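Side-chain contact in endoglucanase family 5 (Clostridium acetobutylicum ATCC 824, PDB 6PZ7), which probably hydrolyses beta-glucan chains such as cellulose as a broad-specificity endoglucanase of glycoside hydrolase family 5, subfamily 4: residues W302-G305 with D311-Y314. Sequence-based numbering, arbitrary orientation.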
loop_
_atom_site.group_PDB
_atom_site.type_symbol
_atom_site.label_atom_id
_atom_site.label_comp_id
_atom_site.label_asym_id
_atom_site.label_seq_id
_atom_site.Cartn_x
_atom_site.Cartn_y
_atom_site.Cartn_z
ATOM N N TRP A 302 -5.498 -0.307 6.490
ATOM C CA TRP A 302 -4.976 -1.673 6.552
ATOM C C TRP A 302 -5.939 -2.594 7.309
ATOM O O TRP A 302 -6.139 -2.446 8.504
ATOM C CB TRP A 302 -3.607 -1.703 7.234
ATOM C CG TRP A 302 -3.027 -3.098 7.284
ATOM C CD1 TRP A 302 -2.954 -3.911 8.385
ATOM C CD2 TRP A 302 -2.540 -3.855 6.181
ATOM N NE1 TRP A 302 -2.440 -5.129 8.022
ATOM C CE2 TRP A 302 -2.176 -5.127 6.678
ATOM C CE3 TRP A 302 -2.383 -3.598 4.820
ATOM C CZ2 TRP A 302 -1.631 -6.127 5.858
ATOM C CZ3 TRP A 302 -1.834 -4.594 4.005
ATOM C CH2 TRP A 302 -1.463 -5.836 4.541
ATOM N N ASP A 303 -6.511 -3.564 6.607
ATOM C CA ASP A 303 -7.446 -4.540 7.156
ATOM C C ASP A 303 -6.829 -5.917 6.939
ATOM O O ASP A 303 -6.727 -6.399 5.807
ATOM C CB ASP A 303 -8.839 -4.425 6.527
ATOM C CG ASP A 303 -9.839 -5.318 7.189
ATOM O OD1 ASP A 303 -9.477 -6.475 7.480
ATOM O OD2 ASP A 303 -10.978 -4.869 7.426
ATOM N N ASN A 304 -6.446 -6.593 8.008
ATOM C CA ASN A 304 -5.855 -7.935 7.934
ATOM C C ASN A 304 -6.813 -9.040 8.336
ATOM O O ASN A 304 -6.399 -10.192 8.471
ATOM C CB ASN A 304 -4.535 -7.998 8.697
ATOM C CG ASN A 304 -4.688 -7.719 10.179
ATOM O OD1 ASN A 304 -5.789 -7.470 10.688
ATOM N ND2 ASN A 304 -3.564 -7.724 10.860
ATOM N N GLY A 305 -8.082 -8.724 8.553
ATOM C CA GLY A 305 -9.053 -9.752 8.893
ATOM C C GLY A 305 -9.054 -10.152 10.350
ATOM O O GLY A 305 -9.722 -11.146 10.707
ATOM N N ASP A 311 -2.801 -6.876 20.003
ATOM C CA ASP A 311 -1.745 -6.798 19.010
ATOM C C ASP A 311 -2.208 -7.254 17.635
ATOM O O ASP A 311 -2.746 -8.353 17.473
ATOM C CB ASP A 311 -0.572 -7.662 19.478
ATOM C CG ASP A 311 0.637 -7.557 18.577
ATOM O OD1 ASP A 311 1.033 -6.441 18.233
ATOM O OD2 ASP A 311 1.196 -8.612 18.207
ATOM N N ASP A 312 -1.965 -6.404 16.652
ATOM C CA ASP A 312 -2.103 -6.726 15.231
ATOM C C ASP A 312 -3.543 -6.918 14.781
ATOM O O ASP A 312 -3.773 -7.474 13.693
ATOM C CB ASP A 312 -1.234 -7.949 14.846
ATOM C CG ASP A 312 -0.955 -8.039 13.368
ATOM O OD1 ASP A 312 -0.660 -7.004 12.772
ATOM O OD2 ASP A 312 -1.046 -9.146 12.826
ATOM N N ASN A 313 -4.539 -6.481 15.543
ATOM C CA ASN A 313 -5.938 -6.675 15.139
ATOM C C ASN A 313 -6.447 -5.396 14.478
ATOM O O ASN A 313 -7.063 -4.544 15.109
ATOM C CB ASN A 313 -6.800 -7.042 16.341
ATOM C CG ASN A 313 -6.623 -8.488 16.773
ATOM O OD1 ASN A 313 -7.239 -9.387 16.204
ATOM N ND2 ASN A 313 -5.835 -8.708 17.830
ATOM N N TYR A 314 -6.173 -5.266 13.169
ATOM C CA TYR A 314 -6.546 -4.119 12.353
ATOM C C TYR A 314 -7.840 -4.318 11.567
ATOM O O TYR A 314 -8.310 -3.363 10.900
ATOM C CB TYR A 314 -5.408 -3.806 11.338
ATOM C CG TYR A 314 -4.144 -3.278 11.954
ATOM C CD1 TYR A 314 -4.032 -1.943 12.267
ATOM C CD2 TYR A 314 -3.049 -4.102 12.169
ATOM C CE1 TYR A 314 -2.875 -1.437 12.818
ATOM C CE2 TYR A 314 -1.862 -3.594 12.690
ATOM C CZ TYR A 314 -1.813 -2.264 13.024
ATOM O OH TYR A 314 -0.659 -1.690 13.572
#
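Asn-304 and Asp-312 are joined by a short, nearly straight hydrogen bond between the end of the last barrel strand, 298-303, and the loop that follows it. The amide nitrogen ND2 of Asn-304 donates to the backbone O of Asp-312 at 2.9 Å (168° at the hydrogen), with the acceptor lying almost in the amide plane. The oxygen end of the same amide serves two donors: Asn-304 OD1 accepts a weak bond from Tyr-314 N at 3.3 Å across the contact and another from the backbone N of Lys-306. With chi1 at 62°, CG is tucked over its own backbone and the amide reaches toward the loop with both ends in use. The carboxylate of Asp-312 stands nearly perpendicular to this amide and, although close to ND2, takes Lys-306 as its salt-bridge partner.

The Asp-303 side chain starts out away from the loop. Its OD1 accepts from Gly-305 N at 2.9 Å, closing an Asx turn, while OD2 gathers the backbone N atoms of Ile-316 and Leu-317 and the indole NE1 of Trp-20.

Aromatic packing lies beyond these bonds. The edge of the Trp-302 five-membered ring is turned toward the face of Tyr-314 in an offset edge-to-face pair, the planes at 78° and the centroids 5.4 Å apart. Trp-302 CD1 comes within 3.8 Å of Tyr-314 CD2, and the tyrosine CB rests 3.2 Å from the Trp-302 carbonyl O. Tyr-223 touches both aromatic side chains.

Within this eight-stranded (beta/alpha) barrel, a buried amide bonded through both its nitrogen and its oxygen is thus held in its rotation, while the steeply inclined aromatic pair adds apolar contact next to it, at the end of the last barrel strand.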